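Local atomic coordinates of amino acid ABC transporter, periplasmic amino acid-binding protein, putative (Streptococcus pneumoniae, PDB entry 4I62), a protein that binds L-arginine between its two lobes and probably delivers it to a membrane ABC transporter for import into the cell. Residues F49-V57 with I259-I267; T127-K135 with L187-E198. All coordinates share one frame; numbering follows the deposited sequence. Where two conformers were deposited one is given.

Contact 1. Residues F49-V57 with I259-I267; sequences FAPFEYQKV and IEDAFKASI. With ARG (arginine), chain B.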
loop_
_atom_site.group_PDB
_atom_site.type_symbol
_atom_site.label_atom_id
_atom_site.label_comp_id
_atom_site.label_asym_id
_atom_site.label_seq_id
_atom_site.Cartn_x
_atom_site.Cartn_y
_atom_site.Cartn_z
ATOM N N PHE A 49 -3.880 2.111 -4.939
ATOM C CA PHE A 49 -2.501 1.891 -4.520
ATOM C C PHE A 49 -1.787 1.004 -5.553
ATOM O O PHE A 49 -1.178 -0.015 -5.211
ATOM C CB PHE A 49 -2.494 1.278 -3.098
ATOM C CG PHE A 49 -1.230 1.497 -2.316
ATOM C CD1 PHE A 49 -0.892 2.758 -1.891
ATOM C CD2 PHE A 49 -0.387 0.439 -1.976
ATOM C CE1 PHE A 49 0.255 2.965 -1.122
ATOM C CE2 PHE A 49 0.739 0.630 -1.216
ATOM C CZ PHE A 49 1.078 1.903 -0.780
ATOM N N ALA A 50 -1.848 1.406 -6.832
ATOM C CA ALA A 50 -1.165 0.647 -7.871
ATOM C C ALA A 50 0.341 0.671 -7.588
ATOM O O ALA A 50 0.885 1.723 -7.215
ATOM C CB ALA A 50 -1.440 1.238 -9.245
ATOM N N PRO A 51 1.044 -0.442 -7.817
ATOM C CA PRO A 51 0.606 -1.668 -8.515
ATOM C C PRO A 51 -0.057 -2.723 -7.612
ATOM O O PRO A 51 -0.512 -3.764 -8.114
ATOM C CB PRO A 51 1.942 -2.231 -9.073
ATOM C CG PRO A 51 2.947 -1.795 -8.037
ATOM C CD PRO A 51 2.516 -0.409 -7.653
ATOM N N PHE A 52 -0.076 -2.478 -6.308
ATOM C CA PHE A 52 -0.491 -3.503 -5.334
ATOM C C PHE A 52 -1.992 -3.783 -5.386
ATOM O O PHE A 52 -2.424 -4.955 -5.467
ATOM C CB PHE A 52 0.006 -3.101 -3.943
ATOM C CG PHE A 52 1.497 -2.991 -3.912
ATOM C CD1 PHE A 52 2.273 -4.147 -3.858
ATOM C CD2 PHE A 52 2.128 -1.759 -4.090
ATOM C CE1 PHE A 52 3.649 -4.075 -3.936
ATOM C CE2 PHE A 52 3.511 -1.697 -4.185
ATOM C CZ PHE A 52 4.263 -2.849 -4.110
ATOM N N GLU A 53 -2.813 -2.731 -5.343
ATOM C CA GLU A 53 -4.268 -2.868 -5.537
ATOM C C GLU A 53 -4.797 -1.562 -6.109
ATOM O O GLU A 53 -4.451 -0.484 -5.609
ATOM C CB GLU A 53 -5.002 -3.239 -4.246
ATOM C CG GLU A 53 -4.633 -2.387 -3.032
ATOM C CD GLU A 53 -3.417 -2.880 -2.288
ATOM O OE1 GLU A 53 -3.239 -4.143 -2.333
ATOM O OE2 GLU A 53 -2.672 -2.094 -1.641
ATOM N N TYR A 54 -5.655 -1.660 -7.114
ATOM C CA TYR A 54 -6.179 -0.467 -7.758
ATOM C C TYR A 54 -7.428 -0.868 -8.518
ATOM O O TYR A 54 -7.746 -2.051 -8.686
ATOM C CB TYR A 54 -5.117 0.181 -8.664
ATOM C CG TYR A 54 -4.574 -0.689 -9.794
ATOM C CD1 TYR A 54 -3.552 -1.612 -9.538
ATOM C CD2 TYR A 54 -5.046 -0.565 -11.112
ATOM C CE1 TYR A 54 -3.011 -2.365 -10.544
ATOM C CE2 TYR A 54 -4.521 -1.354 -12.122
ATOM C CZ TYR A 54 -3.508 -2.242 -11.835
ATOM O OH TYR A 54 -2.959 -3.031 -12.826
ATOM N N GLN A 55 -8.151 0.149 -8.976
ATOM C CA GLN A 55 -9.335 -0.056 -9.801
ATOM C C GLN A 55 -8.977 0.122 -11.257
ATOM O O GLN A 55 -8.388 1.150 -11.648
ATOM C CB GLN A 55 -10.457 0.909 -9.427
ATOM C CG GLN A 55 -11.004 0.733 -8.024
ATOM C CD GLN A 55 -12.204 1.620 -7.773
ATOM O OE1 GLN A 55 -13.310 1.325 -8.225
ATOM N NE2 GLN A 55 -11.991 2.721 -7.069
ATOM N N LYS A 56 -9.349 -0.857 -12.066
ATOM C CA LYS A 56 -9.088 -0.805 -13.491
ATOM C C LYS A 56 -10.420 -0.932 -14.199
ATOM O O LYS A 56 -11.216 -1.810 -13.856
ATOM C CB LYS A 56 -8.178 -1.985 -13.869
ATOM C CG LYS A 56 -7.760 -2.020 -15.318
ATOM C CD LYS A 56 -6.769 -3.166 -15.550
ATOM C CE LYS A 56 -6.425 -3.351 -17.031
ATOM N NZ LYS A 56 -5.893 -2.072 -17.613
ATOM N N VAL A 57 -10.688 -0.123 -15.220
ATOM C CA VAL A 57 -11.909 -0.309 -15.990
ATOM C C VAL A 57 -11.703 -1.478 -16.949
ATOM O O VAL A 57 -10.766 -1.493 -17.772
ATOM C CB VAL A 57 -12.305 0.958 -16.751
ATOM C CG1 VAL A 57 -13.717 0.805 -17.307
ATOM C CG2 VAL A 57 -12.190 2.166 -15.831
ATOM N N ILE A 259 4.170 -8.102 -9.738
ATOM C CA ILE A 259 4.269 -6.674 -9.487
ATOM C C ILE A 259 4.513 -5.945 -10.805
ATOM O O ILE A 259 3.872 -4.914 -11.063
ATOM C CB ILE A 259 5.330 -6.391 -8.421
ATOM C CG1 ILE A 259 4.873 -6.988 -7.067
ATOM C CG2 ILE A 259 5.587 -4.890 -8.332
ATOM C CD1 ILE A 259 5.967 -6.997 -5.991
ATOM N N GLU A 260 5.381 -6.479 -11.657
ATOM C CA GLU A 260 5.623 -5.839 -12.945
ATOM C C GLU A 260 4.389 -5.850 -13.842
ATOM O O GLU A 260 4.081 -4.842 -14.484
ATOM C CB GLU A 260 6.811 -6.480 -13.655
ATOM C CG GLU A 260 8.141 -6.185 -12.994
ATOM C CD GLU A 260 8.420 -4.696 -12.868
ATOM O OE1 GLU A 260 8.222 -3.955 -13.859
ATOM O OE2 GLU A 260 8.834 -4.263 -11.771
ATOM N N ASP A 261 3.681 -6.977 -13.901
ATOM C CA ASP A 261 2.469 -7.072 -14.700
ATOM C C ASP A 261 1.453 -6.044 -14.230
ATOM O O ASP A 261 0.799 -5.378 -15.033
ATOM C CB ASP A 261 1.813 -8.461 -14.576
ATOM C CG ASP A 261 2.591 -9.575 -15.244
ATOM O OD1 ASP A 261 3.559 -9.300 -15.994
ATOM O OD2 ASP A 261 2.191 -10.751 -15.015
ATOM N N ALA A 262 1.282 -5.963 -12.921
ATOM C CA ALA A 262 0.269 -5.086 -12.365
ATOM C C ALA A 262 0.629 -3.622 -12.635
ATOM O O ALA A 262 -0.244 -2.789 -12.880
ATOM C CB ALA A 262 0.136 -5.339 -10.877
ATOM N N PHE A 263 1.919 -3.305 -12.561
ATOM C CA PHE A 263 2.363 -1.945 -12.826
ATOM C C PHE A 263 2.035 -1.564 -14.278
ATOM O O PHE A 263 1.428 -0.521 -14.540
ATOM C CB PHE A 263 3.856 -1.798 -12.523
ATOM C CG PHE A 263 4.326 -0.367 -12.548
ATOM C CD1 PHE A 263 4.718 0.216 -13.733
ATOM C CD2 PHE A 263 4.312 0.417 -11.395
ATOM C CE1 PHE A 263 5.142 1.533 -13.770
ATOM C CE2 PHE A 263 4.725 1.741 -11.420
ATOM C CZ PHE A 263 5.122 2.296 -12.600
ATOM N N LYS A 264 2.404 -2.436 -15.222
ATOM C CA LYS A 264 2.108 -2.198 -16.627
ATOM C C LYS A 264 0.610 -2.036 -16.881
ATOM O O LYS A 264 0.201 -1.129 -17.598
ATOM C CB LYS A 264 2.618 -3.366 -17.462
ATOM C CG LYS A 264 4.128 -3.503 -17.514
ATOM C CD LYS A 264 4.540 -4.749 -18.291
ATOM C CE LYS A 264 6.059 -4.924 -18.302
ATOM N NZ LYS A 264 6.755 -3.764 -18.932
ATOM N N ALA A 265 -0.209 -2.887 -16.267
ATOM C CA ALA A 265 -1.666 -2.833 -16.459
ATOM C C ALA A 265 -2.342 -1.611 -15.804
ATOM O O ALA A 265 -3.490 -1.272 -16.135
ATOM C CB ALA A 265 -2.321 -4.124 -15.977
ATOM N N SER A 266 -1.617 -0.931 -14.912
ATOM C CA SER A 266 -2.145 0.283 -14.273
ATOM C C SER A 266 -1.920 1.549 -15.093
ATOM O O SER A 266 -2.479 2.605 -14.763
ATOM C CB SER A 266 -1.525 0.463 -12.877
ATOM O OG SER A 266 -0.187 0.985 -12.944
ATOM N N ILE A 267 -1.123 1.459 -16.154
ATOM C CA ILE A 267 -0.841 2.622 -16.986
ATOM C C ILE A 267 -2.005 2.816 -17.943
ATOM O O ILE A 267 -2.341 1.918 -18.729
ATOM C CB ILE A 267 0.475 2.456 -17.771
ATOM C CG1 ILE A 267 1.646 2.287 -16.802
ATOM C CG2 ILE A 267 0.713 3.676 -18.654
ATOM C CD1 ILE A 267 2.971 1.950 -17.461
HETATM N N ARG B . 2.685 1.132 3.402
HETATM C CA ARG B . 1.868 2.175 4.077
HETATM C C ARG B . 1.332 1.683 5.419
HETATM O O ARG B . 1.289 0.456 5.646
HETATM C CB ARG B . 0.773 2.689 3.162
HETATM C CG ARG B . -0.139 1.584 2.623
HETATM C CD ARG B . -1.378 2.145 1.957
HETATM N NE ARG B . -2.049 1.103 1.201
HETATM C CZ ARG B . -3.173 1.255 0.532
HETATM N NH1 ARG B . -3.703 0.221 -0.114
HETATM N NH2 ARG B . -3.780 2.440 0.512
HETATM O OXT ARG B . 0.905 2.570 6.229
#
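The loop that forms one wall of the arginine pocket is backed by the C-terminal helix, with Pro51 and Tyr54 of segment 49-57 lying on Ala262, Phe263 and Ser266. Pro51 follows a cis peptide bond. Pro51 CB packs 4.0 Å from Ala262 CB and equally near Phe263 CB, and its CG reaches Ile259 CG2. Pro51 CD sits at the edge of the Phe263 ring. Ser266 CB stands over one face of the Tyr54 ring, offset toward the rim and 3.8 Å from the centroid, in a CH-pi contact. CG of Tyr54 lies between the backbone N and the carbonyl carbon (chi1 59°), which turns the ring toward the helix. Tyr54 OH lies 2.7 Å from Ala262 O, a weak hydrogen bond. Lys56 is extended up to a bend at its last torsion. Lys56 NZ donates a hydrogen bond of 2.9 Å to Ala265 O, in the carbonyl plane on a lone pair. Ser266 OG donates to Phe263 O, which also accepts from Ser266 N. On the ligand side, the arginine guanidinium lies over one face of the Phe49 ring, with ARG NE 3.4 Å above the plane. Glu53 OE2 accepts from ARG NH1 at 3.0 Å. Phe49 pairs with both Phe52 and Glu53 in a classic beta bulge. An aromatic face and a carboxylate receive the guanidinium in the ligand cleft of the type II periplasmic binding protein fold.

Contact 2. Residues T127-K135 with L187-E198; sequences TAKNKLIVK and LKSGQVDAVIFE. With ARG (arginine), chain B.
Strands 130-135 and 194-198 run antiparallel, with Lys131-Phe197 and Ile133-Val195 as hydrogen-bonded pairs and Leu132-Ile196 as a non-hydrogen-bonded one. The strand axes come within 4.5 Å at 140°. Each hydrogen-bonded pair makes two N-H to O bonds. On one face, Ile133 CG2 touches Val195 CB and, at 3.8 Å, Phe197 CD2. Val195 CG1 lies over one face of the Phe197 ring, toward its rim. Leu187 CD2, from the end of helix 180-188, reaches Ile133 O and CG2. On the other face, Leu132 CD2 meets Ile196 CG1 at 3.7 Å while its CD1 rests on Ala194 CB. Lys135 bends at its last torsion (chi4 71°), turning NZ onto the helix end. Lys135 NZ donates to Leu187 O at 2.9 Å, in the carbonyl plane, and to Lys188 O from above its plane. One water accepts from Lys135 NZ, and another links Lys135 N to Asp193 O. Leu187 O also accepts from Gly190 N in a Schellman motif. At the pocket end, Asn130 and Glu198 lie side by side, with Asn130 OD1 3.5 Å from Glu198 CG. Gln161 donates to Asn130 OD1, and Tyr227 OH bonds Glu198 OE1. ARG N donates to Glu198 OE1 at 2.9 Å and weakly to OE2. The carboxylate thus faces a probably charged ammonium, while the charge of Lys135 probably suits the two carbonyls ending helix 180-188.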
loop_
_atom_site.group_PDB
_atom_site.type_symbol
_atom_site.label_atom_id
_atom_site.label_comp_id
_atom_site.label_asym_id
_atom_site.label_seq_id
_atom_site.Cartn_x
_atom_site.Cartn_y
_atom_site.Cartn_z
ATOM N N THR A 127 10.007 -4.677 -0.228
ATOM C CA THR A 127 10.634 -3.602 0.530
ATOM C C THR A 127 10.693 -2.350 -0.297
ATOM O O THR A 127 11.047 -2.362 -1.480
ATOM C CB THR A 127 12.020 -3.956 0.998
ATOM O OG1 THR A 127 12.816 -4.274 -0.143
ATOM C CG2 THR A 127 11.942 -5.122 1.948
ATOM N N ALA A 128 10.335 -1.248 0.340
ATOM C CA ALA A 128 10.140 0.029 -0.351
ATOM C C ALA A 128 10.927 1.168 0.283
ATOM O O ALA A 128 11.263 1.087 1.463
ATOM C CB ALA A 128 8.644 0.392 -0.371
ATOM N N LYS A 129 11.295 2.163 -0.531
ATOM C CA LYS A 129 11.773 3.470 -0.047
ATOM C C LYS A 129 10.644 4.494 -0.175
ATOM O O LYS A 129 9.795 4.412 -1.058
ATOM C CB LYS A 129 13.002 3.978 -0.832
ATOM C CG LYS A 129 14.255 3.113 -0.680
ATOM C CD LYS A 129 15.413 3.684 -1.473
ATOM C CE LYS A 129 16.706 2.911 -1.221
ATOM N NZ LYS A 129 17.827 3.443 -2.050
ATOM N N ASN A 130 10.661 5.502 0.692
ATOM C CA ASN A 130 9.742 6.625 0.598
ATOM C C ASN A 130 10.259 7.722 -0.315
ATOM O O ASN A 130 11.450 8.030 -0.309
ATOM C CB ASN A 130 9.454 7.165 1.995
ATOM C CG ASN A 130 8.596 6.194 2.771
ATOM O OD1 ASN A 130 7.431 6.053 2.486
ATOM N ND2 ASN A 130 9.220 5.411 3.664
ATOM N N LYS A 131 9.358 8.312 -1.091
ATOM C CA LYS A 131 9.663 9.381 -2.033
ATOM C C LYS A 131 8.627 10.482 -1.914
ATOM O O LYS A 131 7.618 10.316 -1.203
ATOM C CB LYS A 131 9.674 8.862 -3.474
ATOM C CG LYS A 131 10.624 7.731 -3.731
ATOM C CD LYS A 131 12.029 8.221 -3.677
ATOM C CE LYS A 131 12.929 7.276 -4.427
ATOM N NZ LYS A 131 14.213 7.972 -4.726
ATOM N N LEU A 132 8.888 11.604 -2.600
ATOM C CA LEU A 132 7.866 12.645 -2.786
ATOM C C LEU A 132 7.442 12.683 -4.219
ATOM O O LEU A 132 8.290 12.675 -5.136
ATOM C CB LEU A 132 8.355 14.047 -2.521
ATOM C CG LEU A 132 8.844 14.406 -1.143
ATOM C CD1 LEU A 132 9.233 15.927 -1.258
ATOM C CD2 LEU A 132 7.787 14.196 -0.071
ATOM N N ILE A 133 6.138 12.792 -4.422
ATOM C CA ILE A 133 5.604 13.214 -5.706
ATOM C C ILE A 133 5.227 14.697 -5.618
ATOM O O ILE A 133 4.688 15.161 -4.603
ATOM C CB ILE A 133 4.427 12.295 -6.176
ATOM C CG1 ILE A 133 3.992 12.616 -7.611
ATOM C CG2 ILE A 133 3.266 12.307 -5.217
ATOM C CD1 ILE A 133 3.039 11.550 -8.178
ATOM N N VAL A 134 5.602 15.435 -6.673
ATOM C CA VAL A 134 5.448 16.878 -6.734
ATOM C C VAL A 134 5.004 17.270 -8.144
ATOM O O VAL A 134 5.069 16.474 -9.079
ATOM C CB VAL A 134 6.805 17.587 -6.386
ATOM C CG1 VAL A 134 7.175 17.297 -4.940
ATOM C CG2 VAL A 134 7.935 17.172 -7.331
ATOM N N LYS A 135 4.562 18.530 -8.297
ATOM C CA LYS A 135 4.442 19.051 -9.666
ATOM C C LYS A 135 5.802 18.964 -10.346
ATOM O O LYS A 135 6.847 19.188 -9.694
ATOM C CB LYS A 135 3.944 20.475 -9.678
ATOM C CG LYS A 135 2.490 20.665 -9.306
ATOM C CD LYS A 135 2.073 22.065 -9.775
ATOM C CE LYS A 135 0.573 22.292 -9.768
ATOM N NZ LYS A 135 0.111 22.383 -8.379
ATOM N N LEU A 187 -2.515 17.907 -4.906
ATOM C CA LEU A 187 -1.199 18.242 -5.419
ATOM C C LEU A 187 -1.317 18.947 -6.773
ATOM O O LEU A 187 -0.675 19.987 -7.018
ATOM C CB LEU A 187 -0.361 16.979 -5.541
ATOM C CG LEU A 187 1.047 17.167 -6.120
ATOM C CD1 LEU A 187 1.903 18.090 -5.249
ATOM C CD2 LEU A 187 1.728 15.813 -6.265
ATOM N N LYS A 188 -2.225 18.483 -7.618
ATOM C CA LYS A 188 -2.488 19.164 -8.875
ATOM C C LYS A 188 -3.032 20.585 -8.685
ATOM O O LYS A 188 -2.649 21.511 -9.404
ATOM C CB LYS A 188 -3.480 18.347 -9.683
ATOM C CG LYS A 188 -2.894 17.105 -10.305
ATOM C CD LYS A 188 -3.983 16.139 -10.787
ATOM C CE LYS A 188 -3.414 14.960 -11.518
ATOM N NZ LYS A 188 -2.950 15.270 -12.922
ATOM N N SER A 189 -3.916 20.790 -7.722
ATOM C CA SER A 189 -4.502 22.117 -7.588
ATOM C C SER A 189 -3.552 23.073 -6.878
ATOM O O SER A 189 -3.883 24.249 -6.649
ATOM C CB SER A 189 -5.807 22.038 -6.827
ATOM O OG SER A 189 -5.523 21.708 -5.496
ATOM N N GLY A 190 -2.368 22.564 -6.545
ATOM C CA GLY A 190 -1.389 23.342 -5.826
ATOM C C GLY A 190 -1.906 23.643 -4.449
ATOM O O GLY A 190 -1.518 24.642 -3.857
ATOM N N GLN A 191 -2.780 22.780 -3.935
ATOM C CA GLN A 191 -3.236 22.922 -2.558
ATOM C C GLN A 191 -2.227 22.360 -1.560
ATOM O O GLN A 191 -2.096 22.869 -0.447
ATOM C CB GLN A 191 -4.611 22.289 -2.374
ATOM C CG GLN A 191 -5.728 23.022 -3.082
ATOM C CD GLN A 191 -7.032 22.246 -3.028
ATOM O OE1 GLN A 191 -7.378 21.446 -3.923
ATOM N NE2 GLN A 191 -7.747 22.452 -1.951
ATOM N N VAL A 192 -1.554 21.284 -1.959
ATOM C CA VAL A 192 -0.326 20.840 -1.292
ATOM C C VAL A 192 0.865 20.967 -2.240
ATOM O O VAL A 192 0.685 20.981 -3.480
ATOM C CB VAL A 192 -0.388 19.398 -0.740
ATOM C CG1 VAL A 192 -1.538 19.262 0.246
ATOM C CG2 VAL A 192 -0.495 18.369 -1.841
ATOM N N ASP A 193 2.065 21.068 -1.681
ATOM C CA ASP A 193 3.289 21.167 -2.438
ATOM C C ASP A 193 3.918 19.813 -2.762
ATOM O O ASP A 193 4.685 19.701 -3.706
ATOM C CB ASP A 193 4.280 21.991 -1.615
ATOM C CG ASP A 193 3.817 23.381 -1.444
ATOM O OD1 ASP A 193 3.624 24.040 -2.506
ATOM O OD2 ASP A 193 3.619 23.852 -0.293
ATOM N N ALA A 194 3.610 18.793 -1.956
ATOM C CA ALA A 194 4.252 17.481 -2.107
ATOM C C ALA A 194 3.398 16.463 -1.401
ATOM O O ALA A 194 2.700 16.798 -0.422
ATOM C CB ALA A 194 5.647 17.478 -1.494
ATOM N N VAL A 195 3.455 15.220 -1.869
ATOM C CA VAL A 195 2.822 14.093 -1.192
ATOM C C VAL A 195 3.864 13.007 -0.995
ATOM O O VAL A 195 4.657 12.711 -1.904
ATOM C CB VAL A 195 1.619 13.547 -2.008
ATOM C CG1 VAL A 195 1.018 12.313 -1.342
ATOM C CG2 VAL A 195 0.577 14.631 -2.187
ATOM N N ILE A 196 3.884 12.394 0.191
ATOM C CA ILE A 196 4.804 11.304 0.484
ATOM C C ILE A 196 4.188 9.976 0.085
ATOM O O ILE A 196 3.114 9.608 0.607
ATOM C CB ILE A 196 5.187 11.249 1.988
ATOM C CG1 ILE A 196 5.606 12.615 2.529
ATOM C CG2 ILE A 196 6.243 10.188 2.234
ATOM C CD1 ILE A 196 5.881 12.618 4.017
ATOM N N PHE A 197 4.841 9.222 -0.800
ATOM C CA PHE A 197 4.402 7.884 -1.159
ATOM C C PHE A 197 5.620 6.980 -1.310
ATOM O O PHE A 197 6.695 7.412 -1.737
ATOM C CB PHE A 197 3.683 7.832 -2.532
ATOM C CG PHE A 197 2.267 8.331 -2.567
ATOM C CD1 PHE A 197 1.318 7.955 -1.653
ATOM C CD2 PHE A 197 1.878 9.204 -3.572
ATOM C CE1 PHE A 197 -0.013 8.452 -1.729
ATOM C CE2 PHE A 197 0.568 9.654 -3.675
ATOM C CZ PHE A 197 -0.376 9.273 -2.768
ATOM N N GLU A 198 5.417 5.694 -1.027
ATOM C CA GLU A 198 6.438 4.696 -1.341
ATOM C C GLU A 198 6.708 4.667 -2.853
ATOM O O GLU A 198 5.792 4.859 -3.667
ATOM C CB GLU A 198 6.007 3.338 -0.787
ATOM C CG GLU A 198 6.163 3.338 0.753
ATOM C CD GLU A 198 5.139 2.524 1.553
ATOM O OE1 GLU A 198 4.004 2.283 1.070
ATOM O OE2 GLU A 198 5.448 2.204 2.718
HETATM N N ARG B . 2.685 1.132 3.402
HETATM C CA ARG B . 1.868 2.175 4.077
HETATM C C ARG B . 1.332 1.683 5.419
HETATM O O ARG B . 1.289 0.456 5.646
HETATM C CB ARG B . 0.773 2.689 3.162
HETATM C CG ARG B . -0.139 1.584 2.623
HETATM C CD ARG B . -1.378 2.145 1.957
HETATM N NE ARG B . -2.049 1.103 1.201
HETATM C CZ ARG B . -3.173 1.255 0.532
HETATM N NH1 ARG B . -3.703 0.221 -0.114
HETATM N NH2 ARG B . -3.780 2.440 0.512
HETATM O OXT ARG B . 0.905 2.570 6.229
HETATM O O HOH W 1 4.498 20.613 -6.244
HETATM O O HOH W 2 1.959 21.898 -5.878
#

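How the contacts relate
Contacts 1 and 2 hold opposite ends of the same bound arginine, the guanidinium and the alpha-amino group. Their centres are about 18 Å apart, yet they touch at the pocket, where Phe49 CZ packs 3.5 Å from Glu198 OE1. The ring and the carboxylate are thus neighbours in one ligand site. Segments 127-135 and 187-198 fall between the two segments of contact 1 in sequence, so the C-terminal helix returns to the early loop after the chain has built the sheet of contact 2. Tyr227 joins them again: its ring meets Phe52 edge-to-face and its OH bonds Glu198. Asn46, Ser110, Arg115 and Ile160 add further hydrogen bonds to the ligand.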